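Sn-glycerol-3-phosphate ABC transporter substrate-binding protein UspB (Mycobacterium tuberculosis, PDB 4MFI) probably binds glycerophosphocholine outside the membrane and delivers it to an ABC transporter for import into the cell. Local coordinates at residues 177-180 and 181-185; 209-212 and 213-217; 237-240 and 241-244. All coordinates share one frame; numbering follows the deposited sequence.

All three contacts are short, continuous, helical pieces of the chain in one region of a periplasmic-binding-protein-type fold, and they come in series along the chain. Contact 1 opens helix 177-191, contact 2 spans helix 211-216 and the residues flanking it, and contact 3 lies on helix 232-245. Their centres are about 15 Å (1 to 2), 12 Å (1 to 3) and 11 Å (2 to 3) apart. The three pieces touch through aromatic side chains. W177 NE1 of contact 1 lies 3.5 Å from P213 CA of contact 2. F217 CE2 of contact 2 lies 3.6 Å from F240 CG of contact 3. F240 CE1 in turn lies 3.5 Å from D181 CB of contact 1.

Contact 1 of 3, residues 177-180 and 181-185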
loop_
_atom_site.group_PDB
_atom_site.type_symbol
_atom_site.label_atom_id
_atom_site.label_comp_id
_atom_site.label_asym_id
_atom_site.label_seq_id
_atom_site.Cartn_x
_atom_site.Cartn_y
_atom_site.Cartn_z
ATOM N N TRP A 177 3.287 1.842 -20.235
ATOM C CA TRP A 177 3.887 0.523 -20.173
ATOM C C TRP A 177 4.304 0.014 -21.553
ATOM O O TRP A 177 5.316 -0.686 -21.681
ATOM C CB TRP A 177 2.959 -0.454 -19.442
ATOM C CG TRP A 177 3.035 -0.252 -17.958
ATOM C CD1 TRP A 177 2.102 0.342 -17.153
ATOM C CD2 TRP A 177 4.133 -0.602 -17.112
ATOM N NE1 TRP A 177 2.554 0.366 -15.846
ATOM C CE2 TRP A 177 3.798 -0.205 -15.799
ATOM C CE3 TRP A 177 5.367 -1.220 -17.336
ATOM C CZ2 TRP A 177 4.653 -0.413 -14.713
ATOM C CZ3 TRP A 177 6.216 -1.423 -16.258
ATOM C CH2 TRP A 177 5.854 -1.021 -14.962
ATOM N N SER A 178 3.563 0.396 -22.594
ATOM C CA SER A 178 3.934 -0.007 -23.943
ATOM C C SER A 178 5.225 0.657 -24.416
ATOM O O SER A 178 6.031 0.022 -25.097
ATOM C CB SER A 178 2.777 0.215 -24.915
ATOM O OG SER A 178 1.735 -0.695 -24.618
ATOM N N GLU A 179 5.451 1.915 -24.035
ATOM C CA GLU A 179 6.750 2.527 -24.313
ATOM C C GLU A 179 7.859 1.771 -23.589
ATOM O O GLU A 179 8.915 1.497 -24.166
ATOM C CB GLU A 179 6.787 4.001 -23.906
ATOM C CG GLU A 179 8.102 4.688 -24.310
ATOM C CD GLU A 179 8.279 6.080 -23.732
ATOM O OE1 GLU A 179 7.909 6.309 -22.559
ATOM O OE2 GLU A 179 8.804 6.958 -24.458
ATOM N N PHE A 180 7.626 1.423 -22.324
ATOM C CA PHE A 180 8.635 0.689 -21.587
ATOM C C PHE A 180 8.944 -0.642 -22.257
ATOM O O PHE A 180 10.100 -1.057 -22.338
ATOM C CB PHE A 180 8.249 0.445 -20.132
ATOM C CG PHE A 180 9.340 -0.238 -19.376
ATOM C CD1 PHE A 180 10.550 0.413 -19.190
ATOM C CD2 PHE A 180 9.204 -1.547 -18.926
ATOM C CE1 PHE A 180 11.613 -0.207 -18.549
ATOM C CE2 PHE A 180 10.263 -2.176 -18.264
ATOM C CZ PHE A 180 11.471 -1.500 -18.084
ATOM N N ASP A 181 7.905 -1.311 -22.735
ATOM C CA ASP A 181 8.080 -2.594 -23.401
ATOM C C ASP A 181 8.930 -2.454 -24.669
ATOM O O ASP A 181 9.698 -3.359 -25.024
ATOM C CB ASP A 181 6.710 -3.197 -23.703
ATOM C CG ASP A 181 6.807 -4.537 -24.380
ATOM O OD1 ASP A 181 7.136 -5.520 -23.685
ATOM O OD2 ASP A 181 6.557 -4.604 -25.605
ATOM N N GLU A 182 8.825 -1.309 -25.332
ATOM C CA GLU A 182 9.684 -1.014 -26.469
ATOM C C GLU A 182 11.137 -0.804 -26.023
ATOM O O GLU A 182 12.065 -1.283 -26.683
ATOM C CB GLU A 182 9.146 0.212 -27.217
ATOM C CG GLU A 182 9.789 0.473 -28.555
ATOM C CD GLU A 182 9.523 -0.622 -29.556
ATOM O OE1 GLU A 182 10.430 -0.906 -30.367
ATOM O OE2 GLU A 182 8.411 -1.196 -29.538
ATOM N N TRP A 183 11.328 -0.120 -24.891
ATOM C CA TRP A 183 12.663 0.111 -24.331
ATOM C C TRP A 183 13.349 -1.166 -23.835
ATOM O O TRP A 183 14.580 -1.256 -23.822
ATOM C CB TRP A 183 12.579 1.055 -23.134
ATOM C CG TRP A 183 12.208 2.477 -23.434
ATOM C CD1 TRP A 183 12.006 3.053 -24.660
ATOM C CD2 TRP A 183 12.031 3.513 -22.466
ATOM N NE1 TRP A 183 11.699 4.389 -24.507
ATOM C CE2 TRP A 183 11.713 4.695 -23.168
ATOM C CE3 TRP A 183 12.107 3.557 -21.069
ATOM C CZ2 TRP A 183 11.478 5.912 -22.518
ATOM C CZ3 TRP A 183 11.883 4.763 -20.425
ATOM C CH2 TRP A 183 11.561 5.927 -21.151
ATOM N N GLY A 184 12.548 -2.137 -23.406
ATOM C CA GLY A 184 13.051 -3.305 -22.697
ATOM C C GLY A 184 14.215 -4.028 -23.352
ATOM O O GLY A 184 15.243 -4.240 -22.710
ATOM N N PRO A 185 14.061 -4.425 -24.629
ATOM C CA PRO A 185 15.142 -5.173 -25.283
ATOM C C PRO A 185 16.450 -4.392 -25.384
ATOM O O PRO A 185 17.517 -4.996 -25.261
ATOM C CB PRO A 185 14.566 -5.458 -26.674
ATOM C CG PRO A 185 13.082 -5.588 -26.401
ATOM C CD PRO A 185 12.808 -4.487 -25.405
HETATM O O HOH W 1 5.430 -2.111 -26.641
#
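The first turns of helix 177-191 bring E179 and W183, four residues apart, against each other on one side of the helix. The E179 side chain runs extended across a face of the W183 indole. Its CG lies 3.4 Å above the ring plane, displaced toward the rim, and is nearest NE1. Farther along, CD comes 3.4 Å from W183 CZ2. The carboxylate is inclined 37° to the ring, so it does not stack flat. Its oxygens are held by residues before this turn: OE1 takes the backbone N-H of Q175, and OE2 forms a salt bridge with R172.

The backbone supports the same pairing. W183 N donates to E179 O at 3.0 Å, in the carbonyl plane, and that oxygen also sits over a face of the indole. F180 meets W183 differently. The two side chains cross at about a right angle, and W183 CE3 approaches the edge of the phenyl ring, 4.0 Å from F180 CD1. Edge-to-face contacts with H198 and F157 continue the packing of F180 into the domain.

The first torsion of D181 (chi1 -179°) turns its carboxylate off the helix. A water donates to D181 OD2 at 2.9 Å and to S178 O at 2.7 Å. K248 forms a salt bridge with D181 OD2, and Y250 OH a hydrogen bond with OD1. This is the amino-terminal part of an amphipathic alpha-helix, with i to i+4 backbone bonds, a buried aromatic side, and E179 and D181 tied to residues outside 177-185.

Contact 2 of 3, residues 209-212 and 213-217; sequences TFQG and PNWAF
Q211 and W215 lie side by side and point the same way, one helical turn apart. The extended Q211 chain passes over a face of the indole. Its CG is 4.3 Å from the centroid of the six-membered ring of W215, over the face of that ring, a CH-pi contact. The amide at the tip is turned 41° from the indole plane. Its OE1 reaches 3.5 Å from W215 CZ2. The backbone adds a second approach: Q211 O sits 3.2 Å above the plane of the W215 ring, offset toward its rim. The same oxygen accepts the N-H of W215 in a nearly straight bond, with an angle of 171° at the hydrogen.

F210 makes the other pairing. Its ring swings forward over the next turn. There CE2 is 3.7 Å from N214 CB, and the N214 amide and phenyl planes are inclined by 22°. F210 and P213 cross at a slant, with F210 CD1 4.2 Å from P213 CG. P213 has no N-H to give, but N214 N bonds to F210 O at 3.0 Å and carries the helix on.

The Q211 amide, the indole N-H and N214 ND2 all have partners in this buried setting. N214 ND2 donates to a water 2.9 Å away. D382 receives W215 NE1 at its carboxylate and gives its own N-H to Q211 OE1, while Q381 accepts from Q211 NE2. R379 makes a cation-pi contact with W215. Together with the CH-pi and backbone contacts, the bonds from Q381 and D382 and the packing of R379 on the indole probably hold the Q211 amide and the indole in place together.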
loop_
_atom_site.group_PDB
_atom_site.type_symbol
_atom_site.label_atom_id
_atom_site.label_comp_id
_atom_site.label_asym_id
_atom_site.label_seq_id
_atom_site.Cartn_x
_atom_site.Cartn_y
_atom_site.Cartn_z
ATOM N N THR A 209 1.896 -4.840 -7.057
ATOM C CA THR A 209 2.592 -4.036 -8.063
ATOM C C THR A 209 2.030 -4.207 -9.472
ATOM O O THR A 209 2.105 -3.275 -10.275
ATOM C CB THR A 209 4.113 -4.285 -8.090
ATOM O OG1 THR A 209 4.367 -5.647 -8.446
ATOM C CG2 THR A 209 4.754 -3.964 -6.738
ATOM N N PHE A 210 1.468 -5.367 -9.788
ATOM C CA PHE A 210 0.878 -5.589 -11.116
ATOM C C PHE A 210 -0.442 -4.848 -11.277
ATOM O O PHE A 210 -0.914 -4.633 -12.391
ATOM C CB PHE A 210 0.677 -7.093 -11.369
ATOM C CG PHE A 210 -0.001 -7.415 -12.680
ATOM C CD1 PHE A 210 0.693 -7.336 -13.878
ATOM C CD2 PHE A 210 -1.336 -7.816 -12.704
ATOM C CE1 PHE A 210 0.063 -7.634 -15.081
ATOM C CE2 PHE A 210 -1.968 -8.118 -13.903
ATOM C CZ PHE A 210 -1.267 -8.027 -15.093
ATOM N N GLN A 211 -1.044 -4.457 -10.159
ATOM C CA GLN A 211 -2.327 -3.782 -10.192
ATOM C C GLN A 211 -2.272 -2.541 -11.074
ATOM O O GLN A 211 -3.213 -2.247 -11.816
ATOM C CB GLN A 211 -2.712 -3.381 -8.772
ATOM C CG GLN A 211 -4.056 -3.880 -8.378
ATOM C CD GLN A 211 -4.449 -3.565 -6.951
ATOM O OE1 GLN A 211 -5.635 -3.548 -6.636
ATOM N NE2 GLN A 211 -3.462 -3.337 -6.072
ATOM N N GLY A 212 -1.153 -1.827 -10.994
ATOM C CA GLY A 212 -0.967 -0.615 -11.767
ATOM C C GLY A 212 -0.966 -0.836 -13.268
ATOM O O GLY A 212 -1.790 -0.245 -13.973
ATOM N N PRO A 213 -0.033 -1.659 -13.778
ATOM C CA PRO A 213 -0.051 -1.914 -15.219
ATOM C C PRO A 213 -1.360 -2.520 -15.687
ATOM O O PRO A 213 -1.809 -2.171 -16.772
ATOM C CB PRO A 213 1.125 -2.882 -15.441
ATOM C CG PRO A 213 1.602 -3.262 -14.095
ATOM C CD PRO A 213 1.205 -2.161 -13.158
ATOM N N ASN A 214 -1.979 -3.376 -14.881
ATOM C CA ASN A 214 -3.276 -3.917 -15.246
ATOM C C ASN A 214 -4.276 -2.777 -15.496
ATOM O O ASN A 214 -4.880 -2.687 -16.571
ATOM C CB ASN A 214 -3.746 -4.861 -14.129
ATOM C CG ASN A 214 -4.887 -5.762 -14.547
ATOM O OD1 ASN A 214 -5.119 -6.019 -15.735
ATOM N ND2 ASN A 214 -5.598 -6.275 -13.551
ATOM N N TRP A 215 -4.421 -1.882 -14.523
ATOM C CA TRP A 215 -5.285 -0.714 -14.684
ATOM C C TRP A 215 -4.895 0.152 -15.893
ATOM O O TRP A 215 -5.766 0.661 -16.604
ATOM C CB TRP A 215 -5.232 0.154 -13.431
ATOM C CG TRP A 215 -5.900 -0.428 -12.219
ATOM C CD1 TRP A 215 -6.927 -1.340 -12.182
ATOM C CD2 TRP A 215 -5.592 -0.113 -10.860
ATOM N NE1 TRP A 215 -7.270 -1.604 -10.872
ATOM C CE2 TRP A 215 -6.468 -0.857 -10.045
ATOM C CE3 TRP A 215 -4.656 0.736 -10.252
ATOM C CZ2 TRP A 215 -6.430 -0.781 -8.655
ATOM C CZ3 TRP A 215 -4.623 0.812 -8.875
ATOM C CH2 TRP A 215 -5.507 0.063 -8.092
ATOM N N ALA A 216 -3.592 0.346 -16.101
ATOM C CA ALA A 216 -3.112 1.184 -17.196
ATOM C C ALA A 216 -3.549 0.649 -18.558
ATOM O O ALA A 216 -3.750 1.416 -19.508
ATOM C CB ALA A 216 -1.594 1.309 -17.137
ATOM N N PHE A 217 -3.702 -0.669 -18.638
ATOM C CA PHE A 217 -4.117 -1.343 -19.867
ATOM C C PHE A 217 -5.631 -1.558 -19.930
ATOM O O PHE A 217 -6.133 -2.176 -20.871
ATOM C CB PHE A 217 -3.373 -2.679 -20.011
ATOM C CG PHE A 217 -1.981 -2.549 -20.575
ATOM C CD1 PHE A 217 -1.789 -2.038 -21.855
ATOM C CD2 PHE A 217 -0.866 -2.961 -19.848
ATOM C CE1 PHE A 217 -0.514 -1.931 -22.400
ATOM C CE2 PHE A 217 0.424 -2.859 -20.389
ATOM C CZ PHE A 217 0.596 -2.342 -21.664
HETATM O O HOH W 2 -5.688 -4.427 -11.263
#

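Contact 3 of 3, residues 237-240 and 241-244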
loop_
_atom_site.group_PDB
_atom_site.type_symbol
_atom_site.label_atom_id
_atom_site.label_comp_id
_atom_site.label_asym_id
_atom_site.label_seq_id
_atom_site.Cartn_x
_atom_site.Cartn_y
_atom_site.Cartn_z
ATOM N N ALA A 237 -3.268 -7.523 -20.320
ATOM C CA ALA A 237 -2.266 -7.062 -19.359
ATOM C C ALA A 237 -1.437 -8.233 -18.831
ATOM O O ALA A 237 -0.214 -8.127 -18.687
ATOM C CB ALA A 237 -2.924 -6.308 -18.214
ATOM N N GLY A 238 -2.097 -9.356 -18.561
ATOM C CA GLY A 238 -1.394 -10.564 -18.150
ATOM C C GLY A 238 -0.379 -11.017 -19.187
ATOM O O GLY A 238 0.739 -11.426 -18.849
ATOM N N ASN A 239 -0.758 -10.938 -20.460
ATOM C CA ASN A 239 0.155 -11.303 -21.536
ATOM C C ASN A 239 1.291 -10.310 -21.731
ATOM O O ASN A 239 2.390 -10.704 -22.090
ATOM C CB ASN A 239 -0.608 -11.555 -22.837
ATOM C CG ASN A 239 -1.261 -12.921 -22.857
ATOM O OD1 ASN A 239 -2.473 -13.047 -22.992
ATOM N ND2 ASN A 239 -0.449 -13.957 -22.701
ATOM N N PHE A 240 1.045 -9.031 -21.458
ATOM C CA PHE A 240 2.123 -8.041 -21.452
ATOM C C PHE A 240 3.204 -8.464 -20.454
ATOM O O PHE A 240 4.400 -8.481 -20.763
ATOM C CB PHE A 240 1.568 -6.663 -21.079
ATOM C CG PHE A 240 2.618 -5.657 -20.740
ATOM C CD1 PHE A 240 3.234 -4.924 -21.748
ATOM C CD2 PHE A 240 2.982 -5.419 -19.422
ATOM C CE1 PHE A 240 4.199 -3.980 -21.452
ATOM C CE2 PHE A 240 3.974 -4.473 -19.121
ATOM C CZ PHE A 240 4.571 -3.760 -20.140
ATOM N N TYR A 241 2.759 -8.819 -19.255
ATOM C CA TYR A 241 3.637 -9.289 -18.196
ATOM C C TYR A 241 4.344 -10.590 -18.596
ATOM O O TYR A 241 5.562 -10.701 -18.487
ATOM C CB TYR A 241 2.800 -9.453 -16.922
ATOM C CG TYR A 241 3.401 -10.286 -15.819
ATOM C CD1 TYR A 241 3.000 -11.602 -15.633
ATOM C CD2 TYR A 241 4.338 -9.751 -14.932
ATOM C CE1 TYR A 241 3.516 -12.365 -14.608
ATOM C CE2 TYR A 241 4.858 -10.513 -13.900
ATOM C CZ TYR A 241 4.444 -11.822 -13.748
ATOM O OH TYR A 241 4.951 -12.596 -12.732
ATOM N N ARG A 242 3.588 -11.573 -19.075
ATOM C CA ARG A 242 4.187 -12.844 -19.464
ATOM C C ARG A 242 5.212 -12.656 -20.576
ATOM O O ARG A 242 6.287 -13.260 -20.538
ATOM C CB ARG A 242 3.114 -13.841 -19.909
ATOM C CG ARG A 242 3.653 -15.236 -20.175
ATOM C CD ARG A 242 2.528 -16.200 -20.548
ATOM N NE ARG A 242 3.064 -17.535 -20.781
ATOM C CZ ARG A 242 3.679 -17.894 -21.902
ATOM N NH1 ARG A 242 3.805 -17.014 -22.891
ATOM N NH2 ARG A 242 4.166 -19.122 -22.036
ATOM N N ASN A 243 4.881 -11.831 -21.568
ATOM C CA ASN A 243 5.777 -11.625 -22.693
ATOM C C ASN A 243 7.033 -10.867 -22.289
ATOM O O ASN A 243 8.099 -11.083 -22.855
ATOM C CB ASN A 243 5.067 -10.898 -23.834
ATOM C CG ASN A 243 4.027 -11.756 -24.506
ATOM O OD1 ASN A 243 4.045 -12.985 -24.391
ATOM N ND2 ASN A 243 3.121 -11.117 -25.233
ATOM N N SER A 244 6.920 -9.976 -21.311
ATOM C CA SER A 244 8.107 -9.254 -20.860
ATOM C C SER A 244 9.160 -10.230 -20.338
ATOM O O SER A 244 10.364 -10.015 -20.517
ATOM C CB SER A 244 7.758 -8.192 -19.804
ATOM O OG SER A 244 7.436 -8.771 -18.549
#
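Y241 packs its CB against G238 O, 3.4 Å away, on the turn before it in helix 232-245. From CB the side chain leaves the helix, its CG placed opposite the backbone N by a chi1 of 163°. CG lies 4.2 Å from the same carbonyl oxygen. At the next atom, CD1, the distance is 3.9 Å, and G238 O is in the ring plane, at the edge. Beyond that the ring leads away from the turn. It meets W200 edge to face and also packs on V253 and I402. At the tip, OH is hydrogen-bonded to the backbone oxygen of L399, which ties this helix to helix 391-405.

The backbone around Y241 is regular. Y241 N donates to A237 O, and R242 N donates to G238 O at 2.9 Å. G238 O therefore takes an N-H while the tyrosine side chain lies beside it. From the residue just before, F240 CD2 lies 3.4 Å from Y241 N.

The carbonyl of Y241 has a side-chain partner too. S244 OG donates to Y241 O at 2.7 Å, with OG set between the backbone N and the carbonyl carbon (chi1 73°). W200 NE1 is hydrogen-bonded to the same hydroxyl, so W200 meets both Y241 and S244. R242 extends away from the helix, stretched from CG to NE, and its NH2 bonds to the backbone oxygen of G406. The chemistry implies an anchored turn: the polar ends of Y241, R242 and S244 each reach a partner in another part of the fold, while i to i+4 backbone bonds hold the helix from which they extend.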